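Local coordinates for protein agarase (Pseudoalteromonas fuliginea, PDB 6XJ9) that probably hydrolyses agarose, a polysaccharide of red algal cell walls, as a family 50 glycoside hydrolase with a CBM-like domain, at residues A115-S120 against G176-N181; I172-K177 against P681-A686. One frame throughout, in Å; residues are numbered along the deposited sequence.

Overall arrangement
Both contacts use the chain running through residues 172-181, and they share Gly-176 and Lys-177; their centres lie about 12 Å apart. In sequence order come 115-120, then the end of strand 169-174 with the loop that follows, and only some 500 residues later 681-686. Contact 1, within the CBM-like domain, joins strand 116-123 to the loop after its antiparallel neighbour, strand 169-174. Contact 2 sets Ile-172 and Met-174 of that strand end, with Trp-175, against a loop following strand 664-666, one of a run of parallel strands in a mixed sheet, consistent with the family's TIM-type barrel. One strand end thus links the CBM-like domain's pairing to packing against the probable catalytic barrel.

Contact 1 of 2, residues A115-S120 against G176-N181; sequences ANYTRS and GKKNLN
Tyr-117 and Lys-178 run side by side and point the same way, the lysine's aliphatic chain lying over one face of the phenol ring. The evidence for a CH-pi contact is direct: Lys-178 CG sits 3.7 Å from the ring centroid of Tyr-117 and only 13° off the ring normal. The neighbouring carbons follow the ring outward, Lys-178 CB at 3.6 Å from Tyr-117 CE1 and Lys-178 CD at 3.8 Å from Tyr-117 OH. Both residues hold CG anti to the backbone N (chi1 -165° in Tyr-117), and the lysine chain stays extended beyond it, which keeps the two groups alongside each other along their length. The ring edge meets backbone, with Gly-176 O and Lys-177 N near its plane, while Tyr-117 CB approaches Lys-177 O at 3.3 Å. Farther along the strand, the guanidinium of Arg-119 has Tyr-117 CD2 above its plane, offset toward the rim. Its NH2 is 5.7 Å from Lys-178 NZ, so these two like charges come near without touching.

Leu-180 forms a second, apolar patch. Its branches divide the work: CD1 packs on Tyr-117 CB at 4.0 Å, and CD2 meets Ala-115 CB at 4.0 Å. Ile-109 of strand 103-111 also touches this leucine.

The backbones are tied by one bond, Lys-177 N to Asn-116 O at 2.8 Å, with an N-H...O angle of 148°; the CA of Gly-176 adds a weaker C-H...O contact to the same oxygen. Tyr-117 and Gly-176 form an antiparallel, non-hydrogen-bonded pair just past the classic beta bulge in which Met-174 and Trp-175 both face Thr-118. This strand-end pairing, left through an inverse gamma turn centred at Asn-179, belongs to the beta-rich CBM-like domain.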
# COMPACT_ATOMS: atom_id res chain seq x y z
N ALA A 115 12.49 32.96 -21.35
CA ALA A 115 12.50 31.51 -21.46
C ALA A 115 12.13 30.90 -20.10
O ALA A 115 12.41 31.50 -19.07
CB ALA A 115 13.85 31.03 -21.92
N ASN A 116 11.49 29.73 -20.13
CA ASN A 116 11.03 29.06 -18.92
C ASN A 116 11.27 27.56 -19.05
O ASN A 116 11.18 27.02 -20.15
CB ASN A 116 9.57 29.39 -18.63
CG ASN A 116 9.06 28.78 -17.34
OD1 ASN A 116 9.27 29.32 -16.26
ND2 ASN A 116 8.38 27.64 -17.44
N TYR A 117 11.61 26.90 -17.93
CA TYR A 117 11.67 25.45 -17.92
C TYR A 117 10.96 24.88 -16.69
O TYR A 117 11.13 25.39 -15.59
CB TYR A 117 13.11 24.93 -18.01
CG TYR A 117 13.15 23.46 -18.35
CD1 TYR A 117 12.92 23.03 -19.65
CD2 TYR A 117 13.39 22.49 -17.38
CE1 TYR A 117 12.94 21.68 -19.98
CE2 TYR A 117 13.41 21.14 -17.69
CZ TYR A 117 13.19 20.74 -19.00
OH TYR A 117 13.20 19.42 -19.35
N THR A 118 10.23 23.77 -16.92
CA THR A 118 9.41 23.11 -15.91
C THR A 118 10.04 21.77 -15.52
O THR A 118 10.26 20.91 -16.37
CB THR A 118 7.99 22.88 -16.45
OG1 THR A 118 7.48 24.13 -16.90
CG2 THR A 118 7.07 22.26 -15.42
N ARG A 119 10.31 21.61 -14.21
CA ARG A 119 10.64 20.33 -13.59
C ARG A 119 9.53 19.99 -12.58
O ARG A 119 8.73 20.86 -12.25
CB ARG A 119 12.02 20.39 -12.93
CG ARG A 119 13.18 20.61 -13.89
CD ARG A 119 14.43 21.11 -13.20
NE ARG A 119 15.58 21.15 -14.11
CZ ARG A 119 16.04 22.23 -14.73
NH1 ARG A 119 15.47 23.41 -14.56
NH2 ARG A 119 17.08 22.12 -15.53
N SER A 120 9.47 18.73 -12.12
CA SER A 120 8.43 18.29 -11.19
C SER A 120 8.93 17.15 -10.31
O SER A 120 9.75 16.33 -10.73
CB SER A 120 7.17 17.88 -11.94
OG SER A 120 6.12 17.59 -11.02
N GLY A 176 9.83 22.68 -21.65
CA GLY A 176 10.17 24.09 -21.75
C GLY A 176 11.49 24.30 -22.51
O GLY A 176 11.93 23.43 -23.26
N LYS A 177 12.09 25.49 -22.34
CA LYS A 177 13.42 25.76 -22.85
C LYS A 177 14.43 25.46 -21.75
O LYS A 177 14.50 26.18 -20.75
CB LYS A 177 13.54 27.20 -23.38
CG LYS A 177 14.90 27.55 -23.97
CD LYS A 177 14.88 28.76 -24.88
CE LYS A 177 15.96 28.72 -25.93
NZ LYS A 177 15.61 29.55 -27.11
N LYS A 178 15.19 24.38 -21.91
CA LYS A 178 16.01 23.88 -20.82
C LYS A 178 17.26 24.74 -20.66
O LYS A 178 17.66 25.04 -19.54
CB LYS A 178 16.32 22.39 -21.04
CG LYS A 178 16.67 21.59 -19.80
CD LYS A 178 16.84 20.11 -20.12
CE LYS A 178 17.46 19.32 -18.99
NZ LYS A 178 17.46 17.87 -19.29
N ASN A 179 17.84 25.13 -21.80
CA ASN A 179 19.09 25.88 -21.85
C ASN A 179 18.84 27.33 -21.45
O ASN A 179 18.88 28.23 -22.29
CB ASN A 179 19.69 25.81 -23.25
CG ASN A 179 18.70 26.23 -24.32
OD1 ASN A 179 17.61 25.68 -24.41
ND2 ASN A 179 19.07 27.23 -25.11
N LEU A 180 18.57 27.55 -20.15
CA LEU A 180 18.24 28.87 -19.63
C LEU A 180 19.50 29.73 -19.52
O LEU A 180 20.61 29.20 -19.43
CB LEU A 180 17.56 28.73 -18.27
CG LEU A 180 16.22 27.97 -18.23
CD1 LEU A 180 15.81 27.69 -16.79
CD2 LEU A 180 15.12 28.75 -18.95
N ASN A 181 19.30 31.05 -19.52
CA ASN A 181 20.39 32.01 -19.37
C ASN A 181 20.73 32.18 -17.89
O ASN A 181 20.00 32.84 -17.15
CB ASN A 181 20.04 33.36 -20.02
CG ASN A 181 21.22 34.31 -20.12
OD1 ASN A 181 22.29 34.05 -19.57
ND2 ASN A 181 21.03 35.42 -20.81

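Contact 2 of 2, residues I172-K177 against P681-A686; sequences ISMWGK and PGLIHA
The carbonyl oxygen of Gly-682 is approached both by the imidazole of His-685 and, across the contact, by the methyl of Met-174. His-685 NE2 donates to Gly-682 O at 2.9 Å with an N-H...O angle of 139°, and the donor stands 52° out of the carbonyl plane, although the oxygen lies close to the plane of the imidazole. Met-174 CE comes to 3.7 Å from Gly-682 O and also lies 3.9 Å from Leu-683 O. These are van der Waals approaches by a methyl, and the bend of the methionine chain (chi2 -69°) brings it to both oxygens. Met-174 and His-685 run antiparallel alongside one another; the sulfur reaches 4.2 Å from His-685 NE2, at an oblique position relative to the ring.

Ile-172 meets the loop on two fronts. Pointing at the loop, it sets CG1 3.6 Å from CD, a corner of the pyrrolidine ring of Pro-681, and the same carbon lies 3.7 Å from His-685 CE1. Pro-681 CG in turn sits 3.4 Å above the imidazole plane, over its centre, so the histidine is held by a ring on one face and by a hydrogen bond at its edge. At the outer end, the indole of Trp-175 presents its edge to Leu-683, CZ3 to CD2 at 3.8 Å, the side chains lying roughly perpendicular.

Gln-104, from the same CBM-like region as strand 169-174, bonds to Leu-683 O and His-685 N and so ties that region to the loop, whereas the His-685 to Gly-682 bond is internal to it. Between the segments the chemistry is mainly apolar, with one loose, oblique sulfur-aromatic approach: Ile-172, Met-174 and Trp-175 meet Pro-681, Leu-683 and His-685, burying 237 Å² in all.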
# COMPACT_ATOMS: atom_id res chain seq x y z
N ILE A 172 12.25 15.71 -11.83
CA ILE A 172 12.05 15.18 -13.17
C ILE A 172 11.93 16.34 -14.15
O ILE A 172 11.07 17.21 -14.00
CB ILE A 172 10.81 14.26 -13.21
CG1 ILE A 172 10.84 13.18 -12.13
CG2 ILE A 172 10.62 13.67 -14.60
CD1 ILE A 172 12.08 12.30 -12.14
N SER A 173 12.80 16.34 -15.18
CA SER A 173 12.72 17.34 -16.24
C SER A 173 11.47 17.09 -17.08
O SER A 173 11.29 16.00 -17.61
CB SER A 173 13.97 17.33 -17.08
OG SER A 173 15.12 17.53 -16.26
N MET A 174 10.60 18.11 -17.20
CA MET A 174 9.31 17.91 -17.84
C MET A 174 9.29 18.54 -19.24
O MET A 174 9.10 17.82 -20.22
CB MET A 174 8.17 18.44 -16.98
CG MET A 174 8.14 17.86 -15.56
SD MET A 174 7.72 16.09 -15.45
CE MET A 174 5.95 16.13 -15.68
N TRP A 175 9.46 19.86 -19.33
CA TRP A 175 9.33 20.55 -20.61
C TRP A 175 9.68 22.03 -20.49
O TRP A 175 9.78 22.57 -19.38
CB TRP A 175 7.91 20.38 -21.17
CG TRP A 175 6.86 20.76 -20.17
CD1 TRP A 175 6.59 22.01 -19.68
CD2 TRP A 175 5.95 19.87 -19.51
NE1 TRP A 175 5.58 21.96 -18.77
CE2 TRP A 175 5.16 20.66 -18.64
CE3 TRP A 175 5.72 18.49 -19.57
CZ2 TRP A 175 4.17 20.11 -17.83
CZ3 TRP A 175 4.74 17.95 -18.77
CH2 TRP A 175 3.97 18.75 -17.92
N GLY A 176 9.83 22.68 -21.65
CA GLY A 176 10.17 24.09 -21.75
C GLY A 176 11.49 24.30 -22.51
O GLY A 176 11.93 23.43 -23.26
N LYS A 177 12.09 25.49 -22.34
CA LYS A 177 13.42 25.76 -22.85
C LYS A 177 14.43 25.46 -21.75
O LYS A 177 14.50 26.18 -20.75
CB LYS A 177 13.54 27.20 -23.38
CG LYS A 177 14.90 27.55 -23.97
CD LYS A 177 14.88 28.76 -24.88
CE LYS A 177 15.96 28.72 -25.93
NZ LYS A 177 15.61 29.55 -27.11
N PRO A 681 8.53 8.85 -13.21
CA PRO A 681 7.21 8.51 -12.68
C PRO A 681 6.10 8.83 -13.69
O PRO A 681 5.03 8.23 -13.63
CB PRO A 681 7.09 9.34 -11.39
CG PRO A 681 8.06 10.49 -11.58
CD PRO A 681 9.16 9.98 -12.50
N GLY A 682 6.37 9.74 -14.62
CA GLY A 682 5.38 10.09 -15.63
C GLY A 682 4.90 11.53 -15.50
O GLY A 682 5.69 12.43 -15.20
N LEU A 683 3.61 11.75 -15.74
CA LEU A 683 3.08 13.10 -15.81
C LEU A 683 2.55 13.53 -14.45
O LEU A 683 2.75 14.67 -14.05
CB LEU A 683 2.01 13.18 -16.90
CG LEU A 683 2.54 13.18 -18.33
CD1 LEU A 683 1.43 12.93 -19.33
CD2 LEU A 683 3.23 14.51 -18.63
N ILE A 684 1.88 12.60 -13.76
CA ILE A 684 1.33 12.82 -12.43
C ILE A 684 2.06 11.88 -11.46
O ILE A 684 2.12 10.67 -11.68
CB ILE A 684 -0.21 12.61 -12.46
CG1 ILE A 684 -0.89 13.53 -13.48
CG2 ILE A 684 -0.82 12.76 -11.07
CD1 ILE A 684 -0.77 15.03 -13.18
N HIS A 685 2.63 12.45 -10.39
CA HIS A 685 3.59 11.75 -9.55
C HIS A 685 3.01 11.44 -8.17
O HIS A 685 2.46 12.34 -7.52
CB HIS A 685 4.84 12.62 -9.30
CG HIS A 685 5.61 13.00 -10.52
ND1 HIS A 685 6.82 13.68 -10.44
CD2 HIS A 685 5.35 12.83 -11.83
CE1 HIS A 685 7.26 13.92 -11.65
NE2 HIS A 685 6.39 13.40 -12.52
N ALA A 686 3.24 10.20 -7.70
CA ALA A 686 2.88 9.80 -6.34
C ALA A 686 4.12 9.50 -5.51
O ALA A 686 5.22 9.33 -6.04
CB ALA A 686 1.97 8.57 -6.38